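PDB 5HOE: hydrolase from Rhizobium meliloti, which probably hydrolyses ester bonds, acting as a carbohydrate acetylesterase of the SGNH (GDSL-like) hydrolase family and assembling as an octamer. Local coordinates for residues 46-49 and 50-54; 109-112 and 113-116. All coordinates share one frame; numbering follows the deposited sequence.

Contact 1: residues 46-49 and 50-54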
ATOM      1  N   GLN A  46     -23.069  -5.549  36.342  1.00 21.51           N
ATOM      2  CA  GLN A  46     -22.783  -6.966  36.173  1.00 21.05           C
ATOM      3  C   GLN A  46     -21.579  -7.195  35.271  1.00 19.60           C
ATOM      4  O   GLN A  46     -21.304  -8.341  34.888  1.00 20.12           O
ATOM      5  CB  GLN A  46     -24.013  -7.683  35.626  1.00 22.01           C
ATOM      6  CG  GLN A  46     -25.121  -7.836  36.663  1.00 25.07           C
ATOM      7  CD  GLN A  46     -26.230  -8.725  36.179  1.00 29.62           C
ATOM      8  OE1 GLN A  46     -26.464  -8.836  34.979  1.00 31.76           O
ATOM      9  NE2 GLN A  46     -26.917  -9.380  37.109  1.00 32.35           N
ATOM     10  N   ARG A  47     -20.887  -6.124  34.894  1.00 20.56           N
ATOM     11  CA  ARG A  47     -19.629  -6.194  34.169  1.00 20.41           C
ATOM     12  C   ARG A  47     -18.483  -6.145  35.171  1.00 20.83           C
ATOM     13  O   ARG A  47     -18.628  -5.612  36.275  1.00 19.88           O
ATOM     14  CB  ARG A  47     -19.509  -5.020  33.195  1.00 22.46           C
ATOM     15  CG  ARG A  47     -20.732  -4.831  32.303  1.00 24.26           C
ATOM     16  CD  ARG A  47     -20.435  -4.206  30.959  1.00 25.17           C
ATOM     17  NE  ARG A  47     -20.427  -2.745  30.933  1.00 25.51           N
ATOM     18  CZ  ARG A  47     -21.447  -1.972  30.564  1.00 25.80           C
ATOM     19  NH1 ARG A  47     -22.635  -2.481  30.228  1.00 27.73           N
ATOM     20  NH2 ARG A  47     -21.290  -0.658  30.569  1.00 25.57           N
ATOM     21  N   TRP A  48     -17.333  -6.701  34.788  1.00 19.78           N
ATOM     22  CA  TRP A  48     -16.209  -6.637  35.713  1.00 18.07           C
ATOM     23  C   TRP A  48     -15.792  -5.195  35.954  1.00 17.54           C
ATOM     24  O   TRP A  48     -15.451  -4.824  37.084  1.00 18.10           O
ATOM     25  CB  TRP A  48     -15.050  -7.530  35.273  1.00 16.64           C
ATOM     26  CG  TRP A  48     -14.157  -7.042  34.131  1.00 15.53           C
ATOM     27  CD1 TRP A  48     -14.160  -7.518  32.841  1.00 15.70           C
ATOM     28  CD2 TRP A  48     -13.091  -6.088  34.194  1.00 15.80           C
ATOM     29  NE1 TRP A  48     -13.171  -6.910  32.104  1.00 16.43           N
ATOM     30  CE2 TRP A  48     -12.509  -6.021  32.907  1.00 15.60           C
ATOM     31  CE3 TRP A  48     -12.589  -5.259  35.201  1.00 17.13           C
ATOM     32  CZ2 TRP A  48     -11.447  -5.159  32.603  1.00 15.98           C
ATOM     33  CZ3 TRP A  48     -11.518  -4.418  34.906  1.00 17.46           C
ATOM     34  CH2 TRP A  48     -10.969  -4.364  33.613  1.00 15.48           C
ATOM     35  N   THR A  49     -15.904  -4.354  34.927  1.00 18.37           N
ATOM     36  CA  THR A  49     -15.543  -2.949  35.055  1.00 18.11           C
ATOM     37  C   THR A  49     -16.414  -2.247  36.097  1.00 18.64           C
ATOM     38  O   THR A  49     -15.908  -1.504  36.954  1.00 20.08           O
ATOM     39  CB  THR A  49     -15.711  -2.300  33.688  1.00 18.38           C
ATOM     40  OG1 THR A  49     -17.006  -2.657  33.187  1.00 19.62           O
ATOM     41  CG2 THR A  49     -14.612  -2.775  32.701  1.00 19.98           C
ATOM     42  N   GLY A  50     -17.734  -2.474  36.049  1.00 18.47           N
ATOM     43  CA  GLY A  50     -18.629  -1.814  36.993  1.00 19.89           C
ATOM     44  C   GLY A  50     -18.484  -2.347  38.405  1.00 18.59           C
ATOM     45  O   GLY A  50     -18.610  -1.595  39.385  1.00 20.13           O
ATOM     46  N   ALA A  51     -18.237  -3.647  38.530  1.00 19.78           N
ATOM     47  CA  ALA A  51     -17.949  -4.251  39.826  1.00 20.14           C
ATOM     48  C   ALA A  51     -16.629  -3.750  40.403  1.00 19.27           C
ATOM     49  O   ALA A  51     -16.522  -3.528  41.616  1.00 21.51           O
ATOM     50  CB  ALA A  51     -17.934  -5.775  39.684  1.00 20.29           C
ATOM     51  N   MET A  52     -15.604  -3.589  39.561  1.00 19.39           N
ATOM     52  CA  MET A  52     -14.343  -3.011  40.025  1.00 19.78           C
ATOM     53  C   MET A  52     -14.551  -1.573  40.475  1.00 19.70           C
ATOM     54  O   MET A  52     -14.056  -1.164  41.543  1.00 20.84           O
ATOM     55  CB  MET A  52     -13.304  -3.067  38.902  1.00 17.88           C
ATOM     56  CG  MET A  52     -11.930  -2.566  39.322  1.00 18.51           C
ATOM     57  SD  MET A  52     -10.805  -2.186  37.976  1.00 18.18           S
ATOM     58  CE  MET A  52     -11.652  -0.860  37.125  1.00 19.64           C
ATOM     59  N   ALA A  53     -15.327  -0.799  39.702  1.00 21.07           N
ATOM     60  CA  ALA A  53     -15.583   0.597  40.065  1.00 22.19           C
ATOM     61  C   ALA A  53     -16.315   0.705  41.399  1.00 22.67           C
ATOM     62  O   ALA A  53     -16.027   1.601  42.208  1.00 24.15           O
ATOM     63  CB  ALA A  53     -16.383   1.282  38.959  1.00 24.64           C
ATOM     64  N   ALA A  54     -17.276  -0.189  41.647  1.00 23.06           N
ATOM     65  CA  ALA A  54     -18.004  -0.158  42.907  1.00 25.63           C
ATOM     66  C   ALA A  54     -17.068  -0.394  44.090  1.00 27.18           C
ATOM     67  O   ALA A  54     -17.151   0.299  45.112  1.00 28.14           O
ATOM     68  CB  ALA A  54     -19.111  -1.210  42.883  1.00 26.67           C
TER
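The carbonyl oxygen of W48 accepts the shortest of three successive helical bonds, with M52 N 2.8 Å from W48 O. On either side of it A51 N reaches R47 O at 3.0 Å, the straightest of the set at 167°, and A53 N reaches T49 O at 2.9 Å. R47 takes the N-cap position, and its carbonyl accepts the first of these bonds. With CG of W48 set between its backbone N and carbonyl carbon (chi1 77°), the indole runs alongside M52, one turn on. The sulfur comes to the edge near the ring plane, SD 3.9 Å from CZ3 of W48, a Met-aromatic contact 86° off the normal of the six-membered ring. T49 lays its methyl CG2 over the centre of one indole face, 3.7 Å above the plane. The polar ends are fixed elsewhere: W48 NE1 bonds to T27, while E64 takes T49 OG1 and salt-bridges R47, whose NH1 also bonds to Y42 O. The helix 48-56 thus starts against the central parallel sheet, W48 and M52 reaching C21 of strand 17-23 and I102 of strand 100-104, with I222 of helix 212-229 beside both.

Contact 2: residues 109-112 and 113-116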
ATOM      1  N   ASP A 109      -6.824 -13.912  19.848  1.00 13.28           N
ATOM      2  CA  ASP A 109      -5.658 -14.295  19.074  1.00 12.23           C
ATOM      3  C   ASP A 109      -5.499 -15.816  18.957  1.00 12.66           C
ATOM      4  O   ASP A 109      -4.738 -16.280  18.088  1.00 14.04           O
ATOM      5  CB  ASP A 109      -4.395 -13.781  19.751  1.00 13.42           C
ATOM      6  CG  ASP A 109      -4.314 -12.259  19.874  1.00 14.33           C
ATOM      7  OD1 ASP A 109      -5.291 -11.580  20.294  1.00 15.00           O
ATOM      8  OD2 ASP A 109      -3.197 -11.757  19.632  1.00 17.68           O
ATOM      9  N   THR A 110      -6.153 -16.595  19.827  1.00 14.11           N
ATOM     10  CA  THR A 110      -6.069 -18.053  19.789  1.00 14.52           C
ATOM     11  C   THR A 110      -7.002 -18.685  18.763  1.00 14.71           C
ATOM     12  O   THR A 110      -6.988 -19.915  18.628  1.00 14.36           O
ATOM     13  CB  THR A 110      -6.361 -18.682  21.165  1.00 14.79           C
ATOM     14  OG1 THR A 110      -7.775 -18.670  21.449  1.00 14.77           O
ATOM     15  CG2 THR A 110      -5.559 -17.992  22.301  1.00 17.19           C
ATOM     16  N   LYS A 111      -7.798 -17.901  18.036  1.00 13.55           N
ATOM     17  CA  LYS A 111      -8.698 -18.471  17.044  1.00 13.27           C
ATOM     18  C   LYS A 111      -7.926 -19.217  15.960  1.00 14.95           C
ATOM     19  O   LYS A 111      -6.782 -18.883  15.622  1.00 15.26           O
ATOM     20  CB  LYS A 111      -9.559 -17.372  16.426  1.00 14.56           C
ATOM     21  CG  LYS A 111     -10.633 -16.797  17.378  1.00 14.27           C
ATOM     22  CD  LYS A 111     -11.430 -15.699  16.698  1.00 13.31           C
ATOM     23  CE  LYS A 111     -12.513 -15.120  17.600  1.00 16.13           C
ATOM     24  NZ  LYS A 111     -13.267 -14.048  16.910  1.00 19.22           N
ATOM     25  N   SER A 112      -8.584 -20.253  15.427  1.00 15.78           N
ATOM     26  CA  SER A 112      -7.950 -21.182  14.498  1.00 16.48           C
ATOM     27  C   SER A 112      -7.334 -20.459  13.297  1.00 17.35           C
ATOM     28  O   SER A 112      -6.191 -20.731  12.911  1.00 21.29           O
ATOM     29  CB  SER A 112      -8.988 -22.199  14.042  1.00 17.22           C
ATOM     30  OG  SER A 112     -10.071 -21.541  13.380  1.00 18.50           O
ATOM     31  N   TYR A 113      -8.069 -19.531  12.693  1.00 15.62           N
ATOM     32  CA  TYR A 113      -7.627 -18.904  11.446  1.00 15.96           C
ATOM     33  C   TYR A 113      -6.516 -17.868  11.630  1.00 16.72           C
ATOM     34  O   TYR A 113      -6.006 -17.371  10.624  1.00 18.80           O
ATOM     35  CB  TYR A 113      -8.825 -18.292  10.728  1.00 16.38           C
ATOM     36  CG  TYR A 113      -9.651 -17.299  11.523  1.00 16.73           C
ATOM     37  CD1 TYR A 113      -9.236 -15.984  11.660  1.00 17.02           C
ATOM     38  CD2 TYR A 113     -10.862 -17.657  12.093  1.00 17.98           C
ATOM     39  CE1 TYR A 113      -9.996 -15.052  12.368  1.00 17.85           C
ATOM     40  CE2 TYR A 113     -11.629 -16.737  12.785  1.00 18.35           C
ATOM     41  CZ  TYR A 113     -11.195 -15.435  12.920  1.00 16.16           C
ATOM     42  OH  TYR A 113     -11.965 -14.524  13.615  1.00 18.41           O
ATOM     43  N   PHE A 114      -6.090 -17.551  12.859  1.00 14.90           N
ATOM     44  CA  PHE A 114      -4.940 -16.656  13.014  1.00 15.22           C
ATOM     45  C   PHE A 114      -3.596 -17.393  13.089  1.00 18.05           C
ATOM     46  O   PHE A 114      -2.554 -16.784  12.819  1.00 18.55           O
ATOM     47  CB  PHE A 114      -5.073 -15.799  14.275  1.00 14.81           C
ATOM     48  CG  PHE A 114      -6.118 -14.701  14.190  1.00 15.13           C
ATOM     49  CD1 PHE A 114      -6.121 -13.789  13.146  1.00 14.74           C
ATOM     50  CD2 PHE A 114      -7.062 -14.556  15.207  1.00 15.06           C
ATOM     51  CE1 PHE A 114      -7.063 -12.780  13.110  1.00 15.15           C
ATOM     52  CE2 PHE A 114      -8.008 -13.549  15.177  1.00 15.59           C
ATOM     53  CZ  PHE A 114      -8.016 -12.655  14.148  1.00 15.87           C
ATOM     54  N   HIS A 115      -3.582 -18.669  13.475  1.00 17.70           N
ATOM     55  CA  HIS A 115      -2.347 -19.471  13.465  1.00 18.38           C
ATOM     56  C   HIS A 115      -1.209 -18.789  14.223  1.00 18.28           C
ATOM     57  O   HIS A 115      -0.059 -18.757  13.775  1.00 20.79           O
ATOM     58  CB  HIS A 115      -1.939 -19.817  12.032  1.00 21.25           C
ATOM     59  CG  HIS A 115      -3.006 -20.541  11.278  1.00 24.83           C
ATOM     60  ND1 HIS A 115      -3.242 -21.890  11.442  1.00 27.35           N
ATOM     61  CD2 HIS A 115      -3.937 -20.097  10.402  1.00 28.00           C
ATOM     62  CE1 HIS A 115      -4.259 -22.250  10.677  1.00 30.28           C
ATOM     63  NE2 HIS A 115      -4.692 -21.182  10.031  1.00 30.38           N
ATOM     64  N   ARG A 116      -1.525 -18.254  15.399  1.00 17.10           N
ATOM     65  CA  ARG A 116      -0.539 -17.560  16.220  1.00 17.58           C
ATOM     66  C   ARG A 116      -0.047 -18.500  17.317  1.00 17.78           C
ATOM     67  O   ARG A 116      -0.824 -19.277  17.874  1.00 20.00           O
ATOM     68  CB  ARG A 116      -1.155 -16.292  16.843  1.00 21.43           C
ATOM     69  CG  ARG A 116      -0.168 -15.334  17.458  1.00 27.25           C
ATOM     70  CD  ARG A 116      -0.774 -13.925  17.659  1.00 29.64           C
ATOM     71  NE  ARG A 116      -0.252 -12.929  16.710  1.00 29.65           N
ATOM     72  CZ  ARG A 116      -0.276 -11.614  16.931  1.00 29.83           C
ATOM     73  NH1 ARG A 116      -0.807 -11.150  18.061  1.00 28.82           N
ATOM     74  NH2 ARG A 116       0.216 -10.760  16.033  1.00 29.73           N
TER
HETATM   75  O   HOH W   1      -4.209 -18.584  16.762  1.00 16.14           O
HETATM   76  O   HOH W   2     -14.799 -14.838  14.300  1.00 35.71           O
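Residues 109-112 and 113-116 double back on each other, their end-to-end directions 130° apart, the first opening on the end of a 3-10 stretch (D109 and T110). F114 N closes a type I beta turn, K111 to F114, onto K111 O at 3.1 Å, and H115 N adds a weak bond to S112 O. A water ties the turn together by donating to D109 O and K111 O and accepting from R116 N. K111, fully extended beyond CG, runs alongside Y113, its CD 3.3 Å from Y113 OH. A second water accepts from K111 NZ at 3.1 Å and donates to Y113 OH at 2.9 Å; the phenol also bonds to D76. A leucine in place of Y113 would probably leave D76 and this water without their hydroxyl partner. S112 O lies 3.2 Å above the centre of the H115 ring, whose NE2 bonds to E120 of the second subunit. D109 OD2 forms a salt bridge with R116 NH1 (2.9 Å, a weak hydrogen bond), carboxylate and guanidinium planes 47° apart; T72 also bonds to D109 OD2 and S73 to R116 NH1. The type I turn lies in the loop between strand 100-104 and helix 118-133 of the SGNH hydrolase fold, at the interface with the second subunit.

Along the chain contact 1 closes before contact 2 opens, and strands 60-66 and 100-104 with helix 84-95 lie in between. Their centres are 29 Å apart on opposite sides of the chain's centre, and their nearest atoms, about 15 Å apart, do not touch. Both lie in the one SGNH hydrolase domain and relate to the same five-stranded parallel sheet in different ways: 46-54 packs onto strands of its middle and edge, whereas 109-116 follows the central strand 100-104 and leads into helix 118-133. Contact 1 is buried within one subunit and meets no other chain, whereas contact 2 lies partly against a second subunit of the octamer.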